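Local atomic coordinates of rhino (Drosophila simulans, PDB entry 5XYW), a protein that belongs to the HP1 family and, through a self-pairing chromo shadow domain that contacts a partner protein, probably helps specify piRNA-source chromatin. Residues A42-M45 and K46-R49; L54-I57 and E58-S62. All blocks are in the same frame, centred on the assembly; numbering follows the deposited sequence.

Interaction 1 (A42-M45 and K46-R49)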
loop_
_atom_site.group_PDB
_atom_site.type_symbol
_atom_site.label_atom_id
_atom_site.label_comp_id
_atom_site.label_asym_id
_atom_site.label_seq_id
_atom_site.Cartn_x
_atom_site.Cartn_y
_atom_site.Cartn_z
ATOM N N ALA A 42 0.083 11.829 2.456
ATOM C CA ALA A 42 0.255 10.402 2.604
ATOM C C ALA A 42 -0.807 9.977 3.591
ATOM O O ALA A 42 -0.938 10.575 4.661
ATOM C CB ALA A 42 1.635 10.068 3.095
ATOM N N VAL A 43 -1.614 8.995 3.214
ATOM C CA VAL A 43 -2.673 8.535 4.083
ATOM C C VAL A 43 -2.632 7.037 4.046
ATOM O O VAL A 43 -2.534 6.466 2.972
ATOM C CB VAL A 43 -4.037 9.056 3.641
ATOM C CG1 VAL A 43 -5.134 8.506 4.553
ATOM C CG2 VAL A 43 -4.040 10.579 3.626
ATOM N N PRO A 44 -2.663 6.388 5.215
ATOM C CA PRO A 44 -2.660 4.926 5.204
ATOM C C PRO A 44 -3.867 4.351 4.465
ATOM O O PRO A 44 -4.985 4.856 4.586
ATOM C CB PRO A 44 -2.690 4.565 6.693
ATOM C CG PRO A 44 -2.108 5.729 7.367
ATOM C CD PRO A 44 -2.530 6.923 6.581
ATOM N N MET A 45 -3.603 3.313 3.683
ATOM C CA MET A 45 -4.601 2.624 2.879
ATOM C C MET A 45 -5.887 2.299 3.625
ATOM O O MET A 45 -6.973 2.508 3.113
ATOM C CB MET A 45 -4.000 1.334 2.333
ATOM C CG MET A 45 -5.017 0.241 2.078
ATOM S SD MET A 45 -6.072 0.533 0.651
ATOM C CE MET A 45 -5.806 -1.052 -0.148
ATOM N N LYS A 46 -5.751 1.771 4.831
ATOM C CA LYS A 46 -6.886 1.324 5.622
ATOM C C LYS A 46 -7.879 2.451 5.890
ATOM O O LYS A 46 -9.095 2.304 5.691
ATOM C CB LYS A 46 -6.371 0.724 6.926
ATOM C CG LYS A 46 -5.108 -0.127 6.713
ATOM C CD LYS A 46 -4.584 -0.761 8.001
ATOM C CE LYS A 46 -3.478 -1.780 7.701
ATOM N NZ LYS A 46 -2.775 -2.276 8.928
ATOM N N TYR A 47 -7.357 3.589 6.320
ATOM C CA TYR A 47 -8.190 4.751 6.604
ATOM C C TYR A 47 -8.982 5.166 5.368
ATOM O O TYR A 47 -10.214 5.235 5.382
ATOM C CB TYR A 47 -7.337 5.937 7.079
ATOM C CG TYR A 47 -6.607 5.765 8.395
ATOM C CD1 TYR A 47 -6.345 4.507 8.924
ATOM C CD2 TYR A 47 -6.175 6.875 9.112
ATOM C CE1 TYR A 47 -5.669 4.356 10.126
ATOM C CE2 TYR A 47 -5.499 6.734 10.318
ATOM C CZ TYR A 47 -5.247 5.468 10.819
ATOM O OH TYR A 47 -4.573 5.307 12.017
ATOM N N ILE A 48 -8.250 5.438 4.298
ATOM C CA ILE A 48 -8.839 5.951 3.077
ATOM C C ILE A 48 -9.852 4.944 2.519
ATOM O O ILE A 48 -10.889 5.317 1.991
ATOM C CB ILE A 48 -7.728 6.273 2.042
ATOM C CG1 ILE A 48 -8.230 7.198 0.941
ATOM C CG2 ILE A 48 -7.109 5.016 1.475
ATOM C CD1 ILE A 48 -8.116 8.651 1.307
ATOM N N ARG A 49 -9.560 3.664 2.703
ATOM C CA ARG A 49 -10.330 2.596 2.092
ATOM C C ARG A 49 -11.603 2.354 2.857
ATOM O O ARG A 49 -12.557 1.844 2.305
ATOM C CB ARG A 49 -9.522 1.298 2.033
ATOM C CG ARG A 49 -9.565 0.530 3.329
ATOM C CD ARG A 49 -8.813 -0.769 3.289
ATOM N NE ARG A 49 -9.545 -1.770 4.054
ATOM C CZ ARG A 49 -9.051 -2.949 4.399
ATOM N NH1 ARG A 49 -7.818 -3.261 4.049
ATOM N NH2 ARG A 49 -9.787 -3.807 5.091
#

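Interaction 2 (L54-I57 and E58-S62)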
loop_
_atom_site.group_PDB
_atom_site.type_symbol
_atom_site.label_atom_id
_atom_site.label_comp_id
_atom_site.label_asym_id
_atom_site.label_seq_id
_atom_site.Cartn_x
_atom_site.Cartn_y
_atom_site.Cartn_z
ATOM N N LEU A 54 -14.544 3.269 -2.813
ATOM C CA LEU A 54 -14.791 3.054 -4.238
ATOM C C LEU A 54 -13.738 3.705 -5.129
ATOM O O LEU A 54 -13.229 3.072 -6.069
ATOM C CB LEU A 54 -16.181 3.565 -4.627
ATOM C CG LEU A 54 -16.546 3.224 -6.071
ATOM C CD1 LEU A 54 -17.113 1.849 -6.120
ATOM C CD2 LEU A 54 -17.483 4.234 -6.652
ATOM N N GLN A 55 -13.415 4.966 -4.837
ATOM C CA GLN A 55 -12.356 5.653 -5.566
ATOM C C GLN A 55 -10.981 4.943 -5.374
ATOM O O GLN A 55 -10.103 5.005 -6.253
ATOM C CB GLN A 55 -12.311 7.136 -5.150
ATOM C CG GLN A 55 -11.181 7.990 -5.779
ATOM C CD GLN A 55 -10.898 7.644 -7.235
ATOM O OE1 GLN A 55 -11.825 7.458 -8.030
ATOM N NE2 GLN A 55 -9.613 7.542 -7.591
ATOM N N VAL A 56 -10.817 4.232 -4.259
ATOM C CA VAL A 56 -9.638 3.395 -4.063
ATOM C C VAL A 56 -9.528 2.286 -5.096
ATOM O O VAL A 56 -8.517 2.186 -5.813
ATOM C CB VAL A 56 -9.630 2.720 -2.683
ATOM C CG1 VAL A 56 -8.602 1.606 -2.650
ATOM C CG2 VAL A 56 -9.360 3.736 -1.572
ATOM N N ILE A 57 -10.566 1.441 -5.151
ATOM C CA ILE A 57 -10.585 0.296 -6.058
ATOM C C ILE A 57 -10.450 0.792 -7.461
ATOM O O ILE A 57 -9.747 0.205 -8.252
ATOM C CB ILE A 57 -11.858 -0.532 -5.952
ATOM C CG1 ILE A 57 -12.017 -1.108 -4.553
ATOM C CG2 ILE A 57 -11.821 -1.689 -6.933
ATOM C CD1 ILE A 57 -12.822 -2.402 -4.532
ATOM N N GLU A 58 -11.117 1.897 -7.761
ATOM C CA GLU A 58 -10.886 2.563 -9.028
ATOM C C GLU A 58 -9.389 2.784 -9.253
ATOM O O GLU A 58 -8.857 2.423 -10.294
ATOM C CB GLU A 58 -11.648 3.886 -9.083
ATOM C CG GLU A 58 -13.162 3.735 -9.147
ATOM C CD GLU A 58 -13.876 5.071 -9.129
ATOM O OE1 GLU A 58 -13.552 5.930 -9.976
ATOM O OE2 GLU A 58 -14.758 5.271 -8.265
ATOM N N PHE A 59 -8.704 3.339 -8.258
ATOM C CA PHE A 59 -7.288 3.642 -8.430
ATOM C C PHE A 59 -6.442 2.403 -8.713
ATOM O O PHE A 59 -5.537 2.436 -9.558
ATOM C CB PHE A 59 -6.713 4.363 -7.211
ATOM C CG PHE A 59 -5.239 4.515 -7.286
ATOM C CD1 PHE A 59 -4.680 5.464 -8.128
ATOM C CD2 PHE A 59 -4.396 3.662 -6.566
ATOM C CE1 PHE A 59 -3.311 5.578 -8.231
ATOM C CE2 PHE A 59 -3.039 3.772 -6.680
ATOM C CZ PHE A 59 -2.493 4.729 -7.508
ATOM N N PHE A 60 -6.723 1.313 -8.007
ATOM C CA PHE A 60 -5.940 0.101 -8.212
ATOM C C PHE A 60 -6.336 -0.714 -9.453
ATOM O O PHE A 60 -5.522 -1.461 -10.004
ATOM C CB PHE A 60 -6.022 -0.780 -6.974
ATOM C CG PHE A 60 -5.300 -0.215 -5.800
ATOM C CD1 PHE A 60 -3.915 -0.039 -5.844
ATOM C CD2 PHE A 60 -5.990 0.152 -4.651
ATOM C CE1 PHE A 60 -3.236 0.486 -4.770
ATOM C CE2 PHE A 60 -5.308 0.683 -3.559
ATOM C CZ PHE A 60 -3.939 0.851 -3.625
ATOM N N GLN A 61 -7.573 -0.564 -9.907
ATOM C CA GLN A 61 -8.021 -1.313 -11.072
ATOM C C GLN A 61 -7.573 -0.644 -12.359
ATOM O O GLN A 61 -7.141 -1.323 -13.288
ATOM C CB GLN A 61 -9.542 -1.469 -11.069
ATOM C CG GLN A 61 -10.062 -2.483 -12.070
ATOM C CD GLN A 61 -11.126 -3.358 -11.464
ATOM O OE1 GLN A 61 -12.013 -2.867 -10.776
ATOM N NE2 GLN A 61 -11.031 -4.660 -11.687
ATOM N N SER A 62 -7.672 0.685 -12.408
ATOM C CA SER A 62 -7.346 1.428 -13.625
ATOM C C SER A 62 -5.957 2.063 -13.552
ATOM O O SER A 62 -5.727 3.016 -12.800
ATOM C CB SER A 62 -8.407 2.506 -13.904
ATOM O OG SER A 62 -8.358 3.561 -12.957
#

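Interaction 1 (A42-M45 and K46-R49)
The ring of Tyr47 has Pro44 on one face, with the proline CB 4.3 Å from Tyr47 CD1 and displaced from the ring centre toward the rim. Tyr47 CG lies beside its backbone N and opposite the carbonyl carbon (chi1 -65°), which swings the ring back toward the end of the strand. Val43 closes the same corner from the sheet side, where its CG1 is 4.2 Å from Tyr47 CB and equally far from Ile48 CB. Pro44 occupies the N-cap position, and its carbonyl receives the first turn of the helix through a weak but straight bond, Ile48 N to Pro44 O at 3.3 Å (175° at the hydrogen). The next bond, Arg49 N to Met45 O, is shorter at 2.9 Å. Around this pair Met45 bends at chi2 and chi3, laying SD against Arg49 CB at 3.8 Å, while the arginine chain crosses it obliquely and carries its guanidinium to Phe59 of the second subunit in a cation-pi contact. Met45 also reaches Leu28 and Phe60 of its own chain and Cys22 of the second subunit; an alanine here would probably open a gap among these groups and leave the aliphatic part of Arg49 freer to turn. The strand thus turns into the helix with a proline that has no backbone N-H to donate and whose carbonyl accepts the weak bond from Ile48, apolar surface facing the sheet, and an arginine whose charge is directed across the dimer interface to an aromatic partner.

Interaction 2 (L54-I57 and E58-S62)
The bond from Glu58 N to Leu54 O, 3.0 Å long and nearly straight (172°), opens a run of four backbone hydrogen bonds; the following three are more bent, and the last joins Gln61 N to Ile57 O at 2.8 Å. Between them the carbonyls of Gln55 and Val56 take the amides of Phe59 and Phe60, giving the consecutive i to i+4 bonds of an alpha-helix. One step further on, Glu58 O accepts two donors from the same residue: Ser62 N at 3.0 Å and Ser62 OG at 2.9 Å, the hydroxyl standing above the carbonyl plane. On the outer side, the extended Glu58 chain runs back along the helix, its carboxylate coming beside the Leu54 methyl CD2 and next to the amide group of Gln55. The inner side is apolar. Val56 and Phe60 lie side by side and point the same way, with Val56 CG1 3.5 Å from Phe60 CE2; Phe60 CG is anti to its carbonyl carbon (chi1 -70°), which directs the ring back alongside the valine. Phe59, the preceding residue, sets its CD2 3.7 Å above the plane of the Phe60 ring, over the centre. Phe59 meanwhile packs on Val19 and Cys22 of strand 16-24, and Phe60 of the second subunit rests on Val56 and Ile57. The helix is therefore amphipathic: the acid lies on an exposed side where water could help solvate its charge, whereas the hydrocarbon side is shared among the domain's own sheet, helix 45-51 and the partner subunit, as in the helix-mediated dimers of chromo shadow domains.

In the fold
Interaction 1 joins the end of strand 40-44 to the start of helix 45-51, and its centre lies about 6 Å from the centre of the chain; interaction 2 runs within helix 53-61 alone, its centre about 11 Å from that of the chain. Both are partly buried, but more of interaction 1 is enclosed. The two meet directly, with Met45 CE 3.9 Å from Phe60 CE2 and Ile48 CG2 4.0 Å from Val56 CG2, so the consecutive helices share one apolar seam. Chemically, the first is a strand-to-helix junction with proline at the N-cap position, the second two turns of regular helix. Each also contributes to the interface with the second subunit, 42-49 through methionine and arginine, 54-62 largely through hydrocarbon.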